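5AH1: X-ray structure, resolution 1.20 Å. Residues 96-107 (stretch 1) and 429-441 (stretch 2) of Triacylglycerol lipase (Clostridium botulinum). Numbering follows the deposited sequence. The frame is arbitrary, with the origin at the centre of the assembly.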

# COMPACT_ATOMS: atom_id res chain seq x y z
N GLY A 96 15.94 -11.58 -2.31
CA GLY A 96 15.12 -12.11 -3.38
C GLY A 96 13.68 -12.40 -3.02
O GLY A 96 12.88 -12.71 -3.91
N TYR A 97 13.32 -12.32 -1.74
CA TYR A 97 11.93 -12.51 -1.36
C TYR A 97 11.16 -11.29 -1.83
O TYR A 97 11.49 -10.17 -1.45
N LYS A 98 10.13 -11.50 -2.65
CA LYS A 98 9.42 -10.39 -3.29
C LYS A 98 8.20 -9.91 -2.49
O LYS A 98 7.44 -10.72 -1.97
N TYR A 99 8.01 -8.60 -2.43
CA TYR A 99 6.78 -8.07 -1.86
C TYR A 99 5.59 -8.64 -2.66
O TYR A 99 4.60 -9.11 -2.09
N TRP A 100 5.73 -8.60 -3.98
CA TRP A 100 4.67 -9.05 -4.87
C TRP A 100 4.88 -10.51 -5.23
O TRP A 100 5.49 -10.84 -6.25
N GLY A 101 4.39 -11.38 -4.36
CA GLY A 101 4.32 -12.81 -4.59
C GLY A 101 5.18 -13.65 -3.67
O GLY A 101 5.04 -14.86 -3.61
N GLY A 102 6.11 -13.02 -2.95
CA GLY A 102 6.97 -13.76 -2.05
C GLY A 102 8.00 -14.61 -2.77
O GLY A 102 8.92 -14.08 -3.40
N VAL A 103 7.84 -15.93 -2.67
CA VAL A 103 8.69 -16.86 -3.42
C VAL A 103 8.21 -17.06 -4.84
O VAL A 103 8.88 -17.74 -5.63
N VAL A 104 7.05 -16.50 -5.17
CA VAL A 104 6.57 -16.46 -6.55
C VAL A 104 6.76 -15.04 -7.07
O VAL A 104 6.31 -14.10 -6.46
N ASP A 105 7.45 -14.87 -8.19
CA ASP A 105 7.74 -13.54 -8.71
C ASP A 105 6.58 -13.10 -9.62
O ASP A 105 6.58 -13.40 -10.82
N LEU A 106 5.59 -12.42 -9.04
CA LEU A 106 4.38 -12.07 -9.80
C LEU A 106 4.70 -11.20 -11.01
O LEU A 106 4.10 -11.40 -12.07
N GLN A 107 5.63 -10.26 -10.86
CA GLN A 107 6.03 -9.43 -11.99
C GLN A 107 6.46 -10.31 -13.17
O GLN A 107 6.05 -10.09 -14.32
N ILE A 429 -2.78 -11.91 0.24
CA ILE A 429 -3.18 -11.44 -1.09
C ILE A 429 -2.00 -11.04 -1.97
O ILE A 429 -2.14 -10.93 -3.18
N VAL A 430 -0.83 -10.82 -1.36
CA VAL A 430 0.40 -10.62 -2.13
C VAL A 430 1.32 -11.85 -2.05
O VAL A 430 2.52 -11.76 -2.35
N GLY A 431 0.76 -13.01 -1.69
CA GLY A 431 1.49 -14.27 -1.80
C GLY A 431 2.20 -14.73 -0.55
O GLY A 431 2.89 -15.75 -0.57
N THR A 432 2.02 -14.00 0.54
CA THR A 432 2.65 -14.29 1.82
C THR A 432 1.54 -14.52 2.87
O THR A 432 1.23 -13.64 3.68
N PHE A 433 0.91 -15.70 2.88
CA PHE A 433 1.27 -16.87 2.07
C PHE A 433 0.03 -17.35 1.32
O PHE A 433 -0.99 -17.67 1.93
N GLY A 434 0.13 -17.40 -0.00
CA GLY A 434 -0.98 -17.86 -0.81
C GLY A 434 -0.59 -18.00 -2.27
O GLY A 434 0.37 -17.38 -2.74
N ASN A 435 -1.35 -18.84 -2.96
CA ASN A 435 -1.20 -19.06 -4.38
C ASN A 435 -2.10 -18.08 -5.10
O ASN A 435 -3.32 -18.28 -5.15
N VAL A 436 -1.52 -16.99 -5.61
CA VAL A 436 -2.30 -15.87 -6.15
C VAL A 436 -1.96 -15.48 -7.59
O VAL A 436 -2.55 -14.54 -8.13
N LYS A 437 -1.04 -16.20 -8.24
CA LYS A 437 -0.54 -15.73 -9.53
C LYS A 437 -1.65 -15.68 -10.59
O LYS A 437 -1.73 -14.74 -11.37
N ASP A 438 -2.52 -16.68 -10.59
CA ASP A 438 -3.60 -16.70 -11.58
C ASP A 438 -4.58 -15.55 -11.37
O ASP A 438 -5.09 -14.98 -12.33
N TRP A 439 -4.83 -15.20 -10.12
CA TRP A 439 -5.68 -14.06 -9.80
C TRP A 439 -5.12 -12.79 -10.43
O TRP A 439 -5.85 -12.03 -11.09
N TYR A 440 -3.82 -12.56 -10.24
CA TYR A 440 -3.19 -11.38 -10.81
C TYR A 440 -3.17 -11.39 -12.34
O TYR A 440 -3.37 -10.35 -12.97
N MET A 441 -2.93 -12.55 -12.95
CA MET A 441 -2.96 -12.64 -14.41
C MET A 441 -4.36 -12.34 -14.95
O MET A 441 -4.51 -11.61 -15.94

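The two backbones have their nearest CA atoms at a pair of glycines, G101 and G431, 4.2 Å apart. Both adopt positive phi, and a CB on G431 would clash with the carbonyl O of G101, so the bare backbones can press together. Here G101 N gives a weak hydrogen bond to V430 O (2.8 Å).

Around this glycine contact, side chains fill the hollows. V430 (m) has the most area covered by the other stretch, its CG1 4.2 Å from Y99 CE1 and 3.9 Å from W100 CZ3; a compact branched residue fits the corner formed by two large rings. W100 (m) starts away from stretch 2, but its ring returns, placing CZ3 3.6 Å from Y440 OH, which in turn donates to I429 O. L106 (m, t) points straight in. Its CD1 sits over the face of the Y440 ring, 4.0 Å from the centroid, while CD2 lies 3.6 Å from K437 CA, so the forked leucine fills both positions. V104 CG1 meets the aliphatic K437 chain at CD (4.3 Å).

At the polar end, Y97 (t) reaches across so that its OH hydrogen-bonds T432 OG1 at 2.6 Å. Three waters bridge the stretches: one joins Y97 OH, V103 N and G431 O, another bridges Y99 O to T432 OG1, and a third links G101 O with G434 O.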

# COMPACT_ATOMS: atom_id res chain seq x y z
CB TYR A 97 11.78 -12.65 0.16
CG TYR A 97 10.41 -13.16 0.55
CD1 TYR A 97 10.16 -14.52 0.63
CD2 TYR A 97 9.37 -12.28 0.82
CE1 TYR A 97 8.91 -14.99 0.98
CE2 TYR A 97 8.12 -12.75 1.16
CZ TYR A 97 7.89 -14.10 1.24
OH TYR A 97 6.65 -14.59 1.57
CB LYS A 98 8.95 -10.80 -4.69
CG LYS A 98 10.08 -11.10 -5.65
CD LYS A 98 10.78 -9.83 -6.14
CE LYS A 98 12.01 -10.14 -7.01
NZ LYS A 98 13.13 -10.67 -6.20
CB TYR A 99 6.75 -6.55 -1.91
CG TYR A 99 5.57 -5.96 -1.16
CD1 TYR A 99 4.35 -5.78 -1.79
CD2 TYR A 99 5.69 -5.59 0.17
CE1 TYR A 99 3.27 -5.22 -1.12
CE2 TYR A 99 4.63 -5.04 0.84
CZ TYR A 99 3.42 -4.86 0.21
OH TYR A 99 2.39 -4.27 0.92
CB TRP A 100 4.62 -8.16 -6.11
CG TRP A 100 4.15 -6.76 -5.76
CD1 TRP A 100 4.95 -5.66 -5.54
CD2 TRP A 100 2.80 -6.32 -5.57
NE1 TRP A 100 4.16 -4.57 -5.23
CE2 TRP A 100 2.84 -4.95 -5.25
CE3 TRP A 100 1.56 -6.95 -5.65
CZ2 TRP A 100 1.69 -4.20 -5.02
CZ3 TRP A 100 0.42 -6.21 -5.45
CH2 TRP A 100 0.49 -4.86 -5.12
CB VAL A 103 8.80 -18.22 -2.72
CG1 VAL A 103 9.47 -18.07 -1.37
CG2 VAL A 103 7.43 -18.89 -2.60
CB VAL A 104 5.09 -16.85 -6.65
CG1 VAL A 104 4.58 -16.71 -8.09
CG2 VAL A 104 4.87 -18.27 -6.12
CB ASP A 105 9.08 -13.56 -9.46
CG ASP A 105 9.54 -12.17 -9.87
OD1 ASP A 105 8.74 -11.22 -9.81
OD2 ASP A 105 10.71 -12.02 -10.26
CB LEU A 106 3.37 -11.36 -8.90
CG LEU A 106 2.69 -12.20 -7.82
CD1 LEU A 106 1.87 -11.32 -6.91
CD2 LEU A 106 1.80 -13.27 -8.44
CB GLN A 107 7.17 -8.48 -11.62
CG GLN A 107 7.69 -7.66 -12.80
CD GLN A 107 8.93 -6.87 -12.47
OE1 GLN A 107 8.89 -5.91 -11.71
NE2 GLN A 107 10.06 -7.29 -13.03
CB ILE A 429 -4.24 -10.29 -0.99
CG1 ILE A 429 -4.84 -9.92 -2.35
CG2 ILE A 429 -3.62 -9.06 -0.28
CD1 ILE A 429 -5.51 -11.08 -3.10
CB VAL A 430 1.15 -9.32 -1.74
CG1 VAL A 430 0.31 -8.11 -2.08
CG2 VAL A 430 1.54 -9.28 -0.26
CB THR A 432 3.56 -13.11 2.21
OG1 THR A 432 4.60 -12.99 1.22
CG2 THR A 432 4.22 -13.32 3.57
CB PHE A 433 1.80 -17.97 2.99
CG PHE A 433 3.03 -17.56 3.75
CD1 PHE A 433 4.26 -17.45 3.11
CD2 PHE A 433 2.95 -17.26 5.10
CE1 PHE A 433 5.38 -17.05 3.80
CE2 PHE A 433 4.08 -16.88 5.80
CZ PHE A 433 5.30 -16.77 5.14
CB ASN A 435 -1.59 -20.51 -4.69
CG ASN A 435 -1.47 -20.87 -6.15
OD1 ASN A 435 -1.05 -20.06 -6.99
ND2 ASN A 435 -1.82 -22.11 -6.47
CB VAL A 436 -2.15 -14.62 -5.24
CG1 VAL A 436 -2.70 -14.90 -3.85
CG2 VAL A 436 -0.70 -14.12 -5.17
CB LYS A 437 0.67 -16.54 -10.00
CG LYS A 437 0.40 -17.99 -10.32
CD LYS A 437 1.69 -18.73 -10.59
CE LYS A 437 1.45 -20.20 -10.89
NZ LYS A 437 2.71 -20.96 -11.10
CB ASP A 438 -4.32 -18.05 -11.55
CG ASP A 438 -3.45 -19.17 -12.06
OD1 ASP A 438 -2.89 -19.02 -13.17
OD2 ASP A 438 -3.30 -20.19 -11.35
CB TRP A 439 -5.82 -13.92 -8.29
CG TRP A 439 -6.84 -12.90 -7.81
CD1 TRP A 439 -8.09 -13.16 -7.35
CD2 TRP A 439 -6.65 -11.48 -7.68
NE1 TRP A 439 -8.72 -12.00 -6.98
CE2 TRP A 439 -7.86 -10.95 -7.17
CE3 TRP A 439 -5.60 -10.60 -7.95
CZ2 TRP A 439 -8.04 -9.58 -6.94
CZ3 TRP A 439 -5.78 -9.25 -7.72
CH2 TRP A 439 -6.99 -8.75 -7.22
CB TYR A 440 -1.79 -11.18 -10.25
CG TYR A 440 -1.82 -10.59 -8.86
CD1 TYR A 440 -1.90 -11.39 -7.74
CD2 TYR A 440 -1.82 -9.21 -8.69
CE1 TYR A 440 -1.95 -10.84 -6.48
CE2 TYR A 440 -1.87 -8.65 -7.43
CZ TYR A 440 -1.94 -9.48 -6.33
OH TYR A 440 -2.00 -8.91 -5.08
CB MET A 441 -2.43 -14.00 -14.87
CG MET A 441 -0.90 -14.09 -14.64
SD MET A 441 -0.11 -15.59 -15.15
CE MET A 441 -0.73 -16.68 -13.90
O HOH W 1 5.65 -16.50 -0.40
O HOH W 2 5.28 -10.64 0.00
O HOH W 3 2.70 -16.34 -4.12